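Long-range contacts in CD8 alpha antigen (Sus scrofa, PDB 5EDX), which forms a homodimer through its V-set immunoglobulin domain and probably acts as a T-cell co-receptor for MHC class I molecules: residues T31-Y37 / I47-S53; V18-V24 / D75-L81; E8-L14 / F107-P113. All blocks are in the same frame, centred on the assembly; numbering follows the deposited sequence. Where two conformers were deposited one is given.

Contact 1. Residues T31-Y37 / I47-S53; sequences TSCSWLY and IFLMYLS
Cys33 to Tyr37 and Ile47 to Leu52 pair as strands C and C' of the V-set immunoglobulin fold, an antiparallel hairpin with its axes 4.7 Å apart. Six backbone hydrogen bonds hold it. Cys33 and Leu52 bond both ways, and so do Tyr37 and Ile47. Between these pairs the register slips by one residue. Trp35 N gives its hydrogen to Met50 O at 2.9 Å, while Trp35 O takes one from Leu49 N. Leu49 and Met50 thus both face Trp35, which makes a classic beta bulge.

One side of the hairpin carries Trp35, Met50, Leu52 and Tyr37. Leu52 CD1 meets the indole at its edge, in the ring plane, 3.7 Å from Trp35 CD1. In Met50, chi1 (67°) and an extended chi2 carry SD alongside the indole, and a bend at chi3 turns only the terminal CE. SD lies oblique to the indole, 5.4 Å from the centre of the Trp35 five-membered ring, a Met-aromatic contact. Ile47 CD1 touches the edge of the Tyr37 ring at CD2 (3.7 Å). The Tyr37 hydroxyl is hydrogen-bonded to Gln89 O. Leu20, Cys22 and Cys94 also pack on Trp35.

The other side carries Ser34, Leu36, Phe48 and Tyr51. Ser34 OG lies at the Phe48 ring edge, in its plane, 3.8 Å from Phe48 CE1. Leu36 CD2 meets Phe48 CD1 at 4.1 Å. A water bonded to Ser32 OG at 2.9 Å also reaches Tyr51 OH in a longer bond. The second subunit packs here: its Leu102 touches Ser34, its Phe104 touches Leu36, and its Ser100 touches Phe48 and Tyr51.

The hairpin therefore has two chemistries: a largely apolar side, whose Trp35 end packs into the sandwich core, and a mixed aromatic, aliphatic and hydroxyl side for the homodimer interface.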
loop_
_atom_site.group_PDB
_atom_site.type_symbol
_atom_site.label_atom_id
_atom_site.label_comp_id
_atom_site.label_asym_id
_atom_site.label_seq_id
_atom_site.Cartn_x
_atom_site.Cartn_y
_atom_site.Cartn_z
ATOM N N THR A 31 8.557 -15.442 -7.934
ATOM C CA THR A 31 8.456 -14.467 -6.849
ATOM C C THR A 31 8.819 -13.061 -7.316
ATOM O O THR A 31 9.847 -12.846 -7.953
ATOM C CB THR A 31 9.345 -14.864 -5.652
ATOM O OG1 THR A 31 8.884 -16.117 -5.128
ATOM C CG2 THR A 31 9.283 -13.816 -4.551
ATOM N N SER A 32 7.965 -12.104 -6.991
ATOM C CA SER A 32 8.202 -10.727 -7.377
ATOM C C SER A 32 7.961 -9.859 -6.168
ATOM O O SER A 32 7.364 -10.298 -5.186
ATOM C CB SER A 32 7.255 -10.325 -8.505
ATOM O OG SER A 32 5.914 -10.292 -8.039
ATOM N N CYS A 33 8.426 -8.622 -6.236
ATOM C CA CYS A 33 8.275 -7.707 -5.127
ATOM C C CYS A 33 8.240 -6.276 -5.649
ATOM O O CYS A 33 8.969 -5.929 -6.574
ATOM C CB CYS A 33 9.444 -7.887 -4.162
ATOM S SG CYS A 33 9.219 -7.102 -2.564
ATOM N N SER A 34 7.372 -5.454 -5.071
ATOM C CA SER A 34 7.311 -4.047 -5.434
ATOM C C SER A 34 7.769 -3.206 -4.258
ATOM O O SER A 34 7.348 -3.436 -3.130
ATOM C CB SER A 34 5.886 -3.654 -5.814
ATOM O OG SER A 34 5.479 -4.324 -6.990
ATOM N N TRP A 35 8.637 -2.239 -4.521
ATOM C CA TRP A 35 9.027 -1.277 -3.499
ATOM C C TRP A 35 8.041 -0.112 -3.490
ATOM O O TRP A 35 7.750 0.466 -4.533
ATOM C CB TRP A 35 10.443 -0.762 -3.757
ATOM C CG TRP A 35 11.522 -1.702 -3.316
ATOM C CD1 TRP A 35 12.278 -2.517 -4.111
ATOM C CD2 TRP A 35 11.958 -1.929 -1.973
ATOM N NE1 TRP A 35 13.165 -3.237 -3.340
ATOM C CE2 TRP A 35 12.992 -2.890 -2.025
ATOM C CE3 TRP A 35 11.582 -1.409 -0.730
ATOM C CZ2 TRP A 35 13.647 -3.337 -0.883
ATOM C CZ3 TRP A 35 12.235 -1.850 0.401
ATOM C CH2 TRP A 35 13.256 -2.810 0.320
ATOM N N LEU A 36 7.540 0.211 -2.303
ATOM C CA LEU A 36 6.608 1.312 -2.098
ATOM C C LEU A 36 7.201 2.292 -1.096
ATOM O O LEU A 36 8.089 1.950 -0.321
ATOM C CB LEU A 36 5.271 0.794 -1.567
ATOM C CG LEU A 36 4.596 -0.301 -2.394
ATOM C CD1 LEU A 36 3.315 -0.768 -1.698
ATOM C CD2 LEU A 36 4.300 0.197 -3.807
ATOM N N TYR A 37 6.693 3.514 -1.119
ATOM C CA TYR A 37 7.175 4.567 -0.236
ATOM C C TYR A 37 5.987 5.342 0.311
ATOM O O TYR A 37 5.004 5.558 -0.397
ATOM C CB TYR A 37 8.101 5.494 -1.020
ATOM C CG TYR A 37 8.396 6.827 -0.365
ATOM C CD1 TYR A 37 9.315 6.933 0.674
ATOM C CD2 TYR A 37 7.780 7.986 -0.819
ATOM C CE1 TYR A 37 9.596 8.183 1.264
ATOM C CE2 TYR A 37 8.049 9.220 -0.246
ATOM C CZ TYR A 37 8.958 9.314 0.790
ATOM O OH TYR A 37 9.216 10.551 1.348
ATOM N N ILE A 47 3.425 5.529 -2.654
ATOM C CA ILE A 47 3.969 5.821 -3.965
ATOM C C ILE A 47 4.687 4.571 -4.476
ATOM O O ILE A 47 5.534 4.013 -3.786
ATOM C CB ILE A 47 4.953 7.001 -3.863
ATOM C CG1 ILE A 47 4.201 8.255 -3.389
ATOM C CG2 ILE A 47 5.647 7.258 -5.196
ATOM C CD1 ILE A 47 5.096 9.397 -2.981
ATOM N N PHE A 48 4.325 4.122 -5.673
ATOM C CA PHE A 48 4.983 2.981 -6.302
ATOM C C PHE A 48 6.370 3.400 -6.787
ATOM O O PHE A 48 6.509 4.399 -7.489
ATOM C CB PHE A 48 4.131 2.471 -7.476
ATOM C CG PHE A 48 4.805 1.409 -8.320
ATOM C CD1 PHE A 48 4.814 0.081 -7.917
ATOM C CD2 PHE A 48 5.397 1.741 -9.530
ATOM C CE1 PHE A 48 5.423 -0.897 -8.702
ATOM C CE2 PHE A 48 6.010 0.768 -10.317
ATOM C CZ PHE A 48 6.019 -0.550 -9.898
ATOM N N LEU A 49 7.396 2.643 -6.411
ATOM C CA LEU A 49 8.751 2.930 -6.885
ATOM C C LEU A 49 9.175 1.998 -8.020
ATOM O O LEU A 49 9.589 2.462 -9.082
ATOM C CB LEU A 49 9.760 2.867 -5.741
ATOM C CG LEU A 49 9.501 3.794 -4.557
ATOM C CD1 LEU A 49 10.546 3.540 -3.480
ATOM C CD2 LEU A 49 9.517 5.260 -5.008
ATOM N N MET A 50 9.072 0.690 -7.801
ATOM C CA MET A 50 9.435 -0.273 -8.843
ATOM C C MET A 50 8.935 -1.673 -8.550
ATOM O O MET A 50 8.638 -2.021 -7.406
ATOM C CB MET A 50 10.951 -0.319 -9.019
ATOM C CG MET A 50 11.674 -0.882 -7.813
ATOM S SD MET A 50 13.459 -0.617 -7.879
ATOM C CE MET A 50 13.571 1.162 -7.653
ATOM N N TYR A 51 8.853 -2.470 -9.609
ATOM C CA TYR A 51 8.464 -3.866 -9.527
ATOM C C TYR A 51 9.693 -4.666 -9.934
ATOM O O TYR A 51 10.343 -4.346 -10.932
ATOM C CB TYR A 51 7.294 -4.118 -10.477
ATOM C CG TYR A 51 6.958 -5.575 -10.740
ATOM C CD1 TYR A 51 5.969 -6.225 -10.011
ATOM C CD2 TYR A 51 7.601 -6.287 -11.749
ATOM C CE1 TYR A 51 5.644 -7.544 -10.261
ATOM C CE2 TYR A 51 7.283 -7.615 -12.006
ATOM C CZ TYR A 51 6.304 -8.236 -11.257
ATOM O OH TYR A 51 5.976 -9.554 -11.507
ATOM N N LEU A 52 10.032 -5.681 -9.141
ATOM C CA LEU A 52 11.209 -6.502 -9.399
ATOM C C LEU A 52 10.837 -7.977 -9.498
ATOM O O LEU A 52 10.094 -8.495 -8.671
ATOM C CB LEU A 52 12.240 -6.319 -8.286
ATOM C CG LEU A 52 12.767 -4.895 -8.082
ATOM C CD1 LEU A 52 13.519 -4.797 -6.764
ATOM C CD2 LEU A 52 13.656 -4.467 -9.251
ATOM N N SER A 53 11.357 -8.645 -10.518
ATOM C CA SER A 53 11.167 -10.085 -10.669
ATOM C C SER A 53 12.276 -10.610 -11.560
ATOM O O SER A 53 12.989 -9.830 -12.186
ATOM C CB SER A 53 9.811 -10.399 -11.301
ATOM O OG SER A 53 9.799 -10.079 -12.686
HETATM O O HOH W 1 3.558 -10.842 -9.675
#

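Contact 2. Residues V18-V24 / D75-L81; sequences VKLRCEV and DNFYLIL
Lys19 NZ stands over a face of the Tyr78 ring, 4.8 Å from its centre, in a cation-pi contact. Strands 18-24 and 76-81, which carry these residues, are strands B and E of the V-set immunoglobulin sandwich. The lysine chain is extended and brings CE to 3.4 Å from Tyr78 CD1, oblique to the ring. Arg21 runs alongside Tyr78, with its CG 3.4 Å from Tyr78 CE1 and its guanidinium turned 70° from the ring plane. A water at the ring edge bonds to Tyr78 OH and, weakly, to Arg21 NH2. Tyr71 stacks on Tyr78 and is also hydrogen-bonded to Lys19 NZ. The second aromatic, Phe77, has Cys22 O at its edge, in the ring plane. Val24 CG2 approaches that ring obliquely, 3.7 Å from Phe77 CE1.

The strands lie antiparallel and side by side in one sheet. Both partners donate in each of the pairs Val18-Leu81, Leu20-Leu79 and Cys22-Phe77. A seventh backbone bond, Val24 N to Asp75 O, closes the end.

Lys19, Arg21 and Glu23 share one face with Tyr78 and Asn76. Val18, Leu20, Cys22, Phe77, Leu79 and Leu81 turn into the sandwich, where Tyr92 packs on Leu20, Leu79 and Leu81.

Glu23 and Asp75 come together at the end of the ladder. Their carboxylate planes are 79° apart, and Glu23 OE1 lies only 2.5 Å from Asp75 OD1. At this distance one of the two acids is probably protonated. Beside them, Asn76 OD1 takes a hydrogen bond from a water at 2.7 Å, and the same water reaches Glu23 OE2 weakly.

Cys22 forms the disulfide with Cys94 that joins the two sheets. With chi1 at 69°, its SG is tucked over the Cys22 backbone and comes 3.8 Å from Phe77 CB.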
loop_
_atom_site.group_PDB
_atom_site.type_symbol
_atom_site.label_atom_id
_atom_site.label_comp_id
_atom_site.label_asym_id
_atom_site.label_seq_id
_atom_site.Cartn_x
_atom_site.Cartn_y
_atom_site.Cartn_z
ATOM N N VAL A 18 22.073 4.780 1.201
ATOM C CA VAL A 18 21.305 3.899 2.078
ATOM C C VAL A 18 20.838 2.678 1.292
ATOM O O VAL A 18 20.300 2.814 0.196
ATOM C CB VAL A 18 20.077 4.636 2.664
ATOM C CG1 VAL A 18 19.219 3.698 3.494
ATOM C CG2 VAL A 18 20.524 5.822 3.501
ATOM N N LYS A 19 21.049 1.487 1.846
ATOM C CA LYS A 19 20.632 0.259 1.172
ATOM C C LYS A 19 19.663 -0.526 2.051
ATOM O O LYS A 19 19.986 -0.873 3.191
ATOM C CB LYS A 19 21.851 -0.595 0.813
ATOM C CG LYS A 19 21.516 -1.906 0.107
ATOM C CD LYS A 19 22.770 -2.475 -0.542
ATOM C CE LYS A 19 22.462 -3.709 -1.367
ATOM N NZ LYS A 19 23.660 -4.133 -2.148
ATOM N N LEU A 20 18.470 -0.785 1.521
ATOM C CA LEU A 20 17.427 -1.495 2.250
ATOM C C LEU A 20 17.207 -2.876 1.648
ATOM O O LEU A 20 17.405 -3.063 0.452
ATOM C CB LEU A 20 16.117 -0.715 2.173
ATOM C CG LEU A 20 16.166 0.757 2.584
ATOM C CD1 LEU A 20 14.780 1.384 2.402
ATOM C CD2 LEU A 20 16.658 0.915 4.019
ATOM N N ARG A 21 16.787 -3.834 2.470
ATOM C CA ARG A 21 16.568 -5.198 1.994
ATOM C C ARG A 21 15.237 -5.763 2.480
ATOM O O ARG A 21 14.876 -5.604 3.651
ATOM C CB ARG A 21 17.706 -6.107 2.470
ATOM C CG ARG A 21 17.664 -7.521 1.885
ATOM C CD ARG A 21 18.730 -8.410 2.522
ATOM N NE ARG A 21 18.445 -8.634 3.934
ATOM C CZ ARG A 21 19.123 -8.088 4.937
ATOM N NH1 ARG A 21 18.773 -8.350 6.190
ATOM N NH2 ARG A 21 20.155 -7.289 4.691
ATOM N N CYS A 22 14.503 -6.407 1.578
ATOM C CA CYS A 22 13.405 -7.274 1.993
ATOM C C CYS A 22 13.578 -8.636 1.341
ATOM O O CYS A 22 13.738 -8.735 0.131
ATOM C CB CYS A 22 12.020 -6.666 1.699
ATOM S SG CYS A 22 11.514 -6.514 -0.036
ATOM N N GLU A 23 13.581 -9.675 2.166
ATOM C CA GLU A 23 13.658 -11.044 1.680
ATOM C C GLU A 23 12.256 -11.620 1.691
ATOM O O GLU A 23 11.550 -11.533 2.691
ATOM C CB GLU A 23 14.592 -11.894 2.558
ATOM C CG GLU A 23 14.727 -13.346 2.076
ATOM C CD GLU A 23 15.615 -14.211 2.968
ATOM O OE1 GLU A 23 15.874 -15.373 2.592
ATOM O OE2 GLU A 23 16.048 -13.748 4.041
ATOM N N VAL A 24 11.837 -12.180 0.563
ATOM C CA VAL A 24 10.577 -12.899 0.509
ATOM C C VAL A 24 10.895 -14.369 0.732
ATOM O O VAL A 24 11.516 -15.007 -0.117
ATOM C CB VAL A 24 9.878 -12.718 -0.845
ATOM C CG1 VAL A 24 8.610 -13.575 -0.913
ATOM C CG2 VAL A 24 9.556 -11.249 -1.077
ATOM N N ASP A 75 16.357 -14.609 -3.424
ATOM C CA ASP A 75 15.084 -14.248 -2.801
ATOM C C ASP A 75 15.157 -12.907 -2.074
ATOM O O ASP A 75 14.239 -12.541 -1.341
ATOM C CB ASP A 75 14.609 -15.344 -1.839
ATOM C CG ASP A 75 15.541 -15.536 -0.656
ATOM O OD1 ASP A 75 15.124 -16.183 0.328
ATOM O OD2 ASP A 75 16.692 -15.052 -0.702
ATOM N N ASN A 76 16.249 -12.181 -2.280
ATOM C CA ASN A 76 16.417 -10.861 -1.673
ATOM C C ASN A 76 16.136 -9.727 -2.647
ATOM O O ASN A 76 16.599 -9.746 -3.784
ATOM C CB ASN A 76 17.834 -10.705 -1.136
ATOM C CG ASN A 76 18.137 -11.668 -0.019
ATOM O OD1 ASN A 76 17.486 -11.645 1.023
ATOM N ND2 ASN A 76 19.134 -12.524 -0.226
ATOM N N PHE A 77 15.387 -8.732 -2.182
ATOM C CA PHE A 77 15.120 -7.533 -2.963
ATOM C C PHE A 77 15.748 -6.333 -2.262
ATOM O O PHE A 77 15.686 -6.215 -1.041
ATOM C CB PHE A 77 13.612 -7.338 -3.139
ATOM C CG PHE A 77 12.941 -8.468 -3.868
ATOM C CD1 PHE A 77 12.506 -9.594 -3.184
ATOM C CD2 PHE A 77 12.773 -8.415 -5.244
ATOM C CE1 PHE A 77 11.900 -10.647 -3.863
ATOM C CE2 PHE A 77 12.166 -9.446 -5.927
ATOM C CZ PHE A 77 11.728 -10.572 -5.239
ATOM N N TYR A 78 16.369 -5.451 -3.035
ATOM C CA TYR A 78 17.087 -4.325 -2.462
ATOM C C TYR A 78 16.616 -3.014 -3.055
ATOM O O TYR A 78 16.229 -2.957 -4.221
ATOM C CB TYR A 78 18.588 -4.466 -2.717
ATOM C CG TYR A 78 19.199 -5.682 -2.069
ATOM C CD1 TYR A 78 19.709 -5.621 -0.781
ATOM C CD2 TYR A 78 19.261 -6.892 -2.744
ATOM C CE1 TYR A 78 20.272 -6.742 -0.177
ATOM C CE2 TYR A 78 19.824 -8.018 -2.151
ATOM C CZ TYR A 78 20.327 -7.932 -0.870
ATOM O OH TYR A 78 20.882 -9.050 -0.279
ATOM N N LEU A 79 16.661 -1.967 -2.236
ATOM C CA LEU A 79 16.432 -0.603 -2.700
ATOM C C LEU A 79 17.634 0.213 -2.266
ATOM O O LEU A 79 18.078 0.113 -1.125
ATOM C CB LEU A 79 15.172 -0.022 -2.061
ATOM C CG LEU A 79 14.713 1.320 -2.631
ATOM C CD1 LEU A 79 14.093 1.126 -4.003
ATOM C CD2 LEU A 79 13.727 1.997 -1.695
ATOM N N ILE A 80 18.167 1.020 -3.176
ATOM C CA ILE A 80 19.323 1.833 -2.845
ATOM C C ILE A 80 18.983 3.303 -3.020
ATOM O O ILE A 80 18.593 3.728 -4.100
ATOM C CB ILE A 80 20.533 1.489 -3.726
ATOM C CG1 ILE A 80 20.993 0.046 -3.474
ATOM C CG2 ILE A 80 21.675 2.458 -3.442
ATOM C CD1 ILE A 80 20.287 -0.972 -4.324
ATOM N N LEU A 81 19.105 4.068 -1.943
ATOM C CA LEU A 81 18.984 5.517 -2.016
ATOM C C LEU A 81 20.419 6.017 -2.150
ATOM O O LEU A 81 21.174 6.037 -1.178
ATOM C CB LEU A 81 18.327 6.061 -0.749
ATOM C CG LEU A 81 17.047 5.356 -0.281
ATOM C CD1 LEU A 81 16.569 5.940 1.040
ATOM C CD2 LEU A 81 15.948 5.433 -1.336
HETATM O O HOH W 2 22.397 -8.211 2.360
HETATM O O HOH W 3 19.015 -12.171 3.194
#

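Contact 3. Residues E8-L14 / F107-P113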
loop_
_atom_site.group_PDB
_atom_site.type_symbol
_atom_site.label_atom_id
_atom_site.label_comp_id
_atom_site.label_asym_id
_atom_site.label_seq_id
_atom_site.Cartn_x
_atom_site.Cartn_y
_atom_site.Cartn_z
ATOM N N GLU A 8 14.753 -1.936 10.789
ATOM C CA GLU A 8 13.568 -1.145 10.474
ATOM C C GLU A 8 13.736 0.343 10.753
ATOM O O GLU A 8 12.896 1.146 10.346
ATOM C CB GLU A 8 12.345 -1.675 11.237
ATOM C CG GLU A 8 12.459 -1.564 12.757
ATOM C CD GLU A 8 11.107 -1.580 13.465
ATOM O OE1 GLU A 8 10.949 -0.836 14.457
ATOM O OE2 GLU A 8 10.203 -2.326 13.029
ATOM N N MET A 9 14.805 0.714 11.452
ATOM C CA MET A 9 15.026 2.125 11.769
ATOM C C MET A 9 16.411 2.582 11.307
ATOM O O MET A 9 17.432 2.106 11.805
ATOM C CB MET A 9 14.827 2.385 13.266
ATOM C CG MET A 9 14.446 3.824 13.590
ATOM S SD MET A 9 12.685 4.063 13.924
ATOM C CE MET A 9 11.954 2.675 13.051
ATOM N N VAL A 10 16.434 3.501 10.346
ATOM C CA VAL A 10 17.676 3.934 9.729
ATOM C C VAL A 10 17.843 5.448 9.837
ATOM O O VAL A 10 16.900 6.203 9.595
ATOM C CB VAL A 10 17.717 3.525 8.235
ATOM C CG1 VAL A 10 18.981 4.037 7.571
ATOM C CG2 VAL A 10 17.596 2.005 8.093
ATOM N N GLN A 11 19.041 5.885 10.220
ATOM C CA GLN A 11 19.384 7.301 10.193
ATOM C C GLN A 11 20.399 7.550 9.091
ATOM O O GLN A 11 21.395 6.834 8.983
ATOM C CB GLN A 11 19.971 7.756 11.528
ATOM C CG GLN A 11 19.006 7.737 12.695
ATOM C CD GLN A 11 19.601 8.377 13.936
ATOM O OE1 GLN A 11 20.041 9.528 13.904
ATOM N NE2 GLN A 11 19.621 7.631 15.037
ATOM N N ALA A 12 20.146 8.562 8.270
ATOM C CA ALA A 12 21.037 8.876 7.160
ATOM C C ALA A 12 21.231 10.375 7.054
ATOM O O ALA A 12 20.293 11.138 7.253
ATOM C CB ALA A 12 20.468 8.334 5.862
ATOM N N SER A 13 22.447 10.800 6.727
ATOM C CA SER A 13 22.708 12.220 6.519
ATOM C C SER A 13 22.612 12.534 5.033
ATOM O O SER A 13 22.646 11.624 4.197
ATOM C CB SER A 13 24.077 12.612 7.081
ATOM O OG SER A 13 25.104 11.817 6.520
ATOM N N LEU A 14 22.476 13.813 4.697
ATOM C CA LEU A 14 22.359 14.207 3.299
ATOM C C LEU A 14 23.536 13.683 2.480
ATOM O O LEU A 14 24.691 13.783 2.907
ATOM C CB LEU A 14 22.264 15.734 3.173
ATOM C CG LEU A 14 21.015 16.408 3.739
ATOM C CD1 LEU A 14 21.148 17.928 3.629
ATOM C CD2 LEU A 14 19.765 15.927 3.026
ATOM N N PHE A 107 7.427 -1.452 7.752
ATOM C CA PHE A 107 8.078 -0.218 7.332
ATOM C C PHE A 107 9.558 -0.223 7.703
ATOM O O PHE A 107 9.936 -0.646 8.796
ATOM C CB PHE A 107 7.420 0.980 8.026
ATOM C CG PHE A 107 6.184 1.493 7.338
ATOM C CD1 PHE A 107 5.642 0.830 6.250
ATOM C CD2 PHE A 107 5.566 2.657 7.786
ATOM C CE1 PHE A 107 4.508 1.314 5.623
ATOM C CE2 PHE A 107 4.435 3.143 7.162
ATOM C CZ PHE A 107 3.907 2.480 6.080
ATOM N N MET A 108 10.390 0.257 6.788
ATOM C CA MET A 108 11.755 0.632 7.116
ATOM C C MET A 108 11.778 2.156 7.074
ATOM O O MET A 108 11.606 2.753 6.014
ATOM C CB MET A 108 12.734 0.030 6.108
ATOM C CG MET A 108 12.978 -1.474 6.322
ATOM S SD MET A 108 13.473 -2.403 4.852
ATOM C CE MET A 108 11.922 -2.476 3.969
ATOM N N SER A 109 11.949 2.782 8.231
ATOM C CA SER A 109 11.954 4.236 8.291
ATOM C C SER A 109 13.362 4.750 8.045
ATOM O O SER A 109 14.337 4.205 8.561
ATOM C CB SER A 109 11.422 4.741 9.637
ATOM O OG SER A 109 12.300 4.402 10.692
ATOM N N VAL A 110 13.467 5.789 7.228
ATOM C CA VAL A 110 14.749 6.413 6.966
ATOM C C VAL A 110 14.594 7.915 7.181
ATOM O O VAL A 110 13.827 8.568 6.478
ATOM C CB VAL A 110 15.230 6.141 5.532
ATOM C CG1 VAL A 110 16.673 6.568 5.383
ATOM C CG2 VAL A 110 15.070 4.655 5.191
ATOM N N PHE A 111 15.303 8.449 8.172
ATOM C CA PHE A 111 15.183 9.864 8.525
ATOM C C PHE A 111 16.550 10.485 8.805
ATOM O O PHE A 111 17.487 9.795 9.204
ATOM C CB PHE A 111 14.278 10.042 9.756
ATOM C CG PHE A 111 12.808 9.900 9.458
ATOM C CD1 PHE A 111 12.059 10.997 9.072
ATOM C CD2 PHE A 111 12.181 8.665 9.546
ATOM C CE1 PHE A 111 10.711 10.878 8.787
ATOM C CE2 PHE A 111 10.833 8.536 9.263
ATOM C CZ PHE A 111 10.095 9.643 8.883
ATOM N N LEU A 112 16.651 11.789 8.566
ATOM C CA LEU A 112 17.809 12.579 8.958
ATOM C C LEU A 112 17.945 12.563 10.481
ATOM O O LEU A 112 16.955 12.401 11.201
ATOM C CB LEU A 112 17.612 14.024 8.493
ATOM C CG LEU A 112 18.322 14.686 7.303
ATOM C CD1 LEU A 112 18.887 13.712 6.291
ATOM C CD2 LEU A 112 17.393 15.709 6.629
ATOM N N PRO A 113 19.176 12.724 10.981
ATOM C CA PRO A 113 19.355 12.914 12.423
ATOM C C PRO A 113 18.675 14.210 12.848
ATOM O O PRO A 113 18.689 15.175 12.085
ATOM C CB PRO A 113 20.875 13.039 12.572
ATOM C CG PRO A 113 21.437 12.352 11.369
ATOM C CD PRO A 113 20.462 12.644 10.267
HETATM O O HOH W 4 8.582 -1.118 11.180
HETATM O O HOH W 5 14.390 6.126 11.186
#
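Met9 to Gln11 and Met108 to Phe111 pair in parallel, as strands A' and G of the V-set immunoglobulin fold. The strand axes are 4.8 Å apart and 18° from parallel. The contact puts the short strand 9-11 at an outer edge of the sheet that also holds strands 33-38 and 47-52.

Backbone hydrogen bonds come first. Ser109 N donates to Glu8 O at 2.8 Å, and Val10 N to Ser109 O. Phe111 N donates to Val10 O, and Ala12 N to Phe111 O at 3.1 Å. The last donor sits above the carbonyl plane of Phe111, 36° out of it.

Waters add to the polar contacts. One donates to Val10 O at 3.0 Å and is also hydrogen-bonded to Ser109 OG, bridging the two segments. Another lies within hydrogen-bonding distance of Glu8 OE2 and Phe107 O, among more acceptors than it has protons.

Apolar contacts line the side facing the core. Val10 and Val110 lie side by side, with their CG1 atoms 4.1 Å apart. Each CG1 is anti to its own backbone N (177° in Val10), and Ala12 CB also touches Val110 CG1. Val18 packs on Val10 and Ala12, and Tyr92 on Val110. Beyond the ladder, Leu14 CD2 meets Leu112 CD1 at 4.0 Å.

Gln11 shares a face with Met9, Ser109 and Phe111, and reaches past the ladder to Pro113, its OE1 3.8 Å from Pro113 CB. The Leu112 CA-H points almost straight at Ala12 O, with Leu112 CA 3.3 Å from that oxygen.

Four backbone bonds and a valine pair thus hold the middle of the edge. The buried carbonyl of Ala12 has no hydrogen-bond partner in the model and is met by carbon atoms of Leu112 and Pro113.

The three contacts build one V-set sandwich. Contacts 1 and 3 belong to one sheet and contact 2 to the other. Along the chain, contact 1 is nested within contact 2, and contact 2 within contact 3. The centres of contacts 1 and 2 are about 10 Å apart. They meet in the core, where Cys33 SG lies 3.5 Å from Cys22 SG and Trp35 NE1 packs 3.2 Å from Tyr78 O. Contacts 2 and 3, about 14 Å apart between centres, touch through Val18 CG2 and Ala12 CB at 3.4 Å. The centres of contacts 1 and 3 are about 19 Å apart, yet Trp35 CZ3 reaches Met108 CE at 3.6 Å.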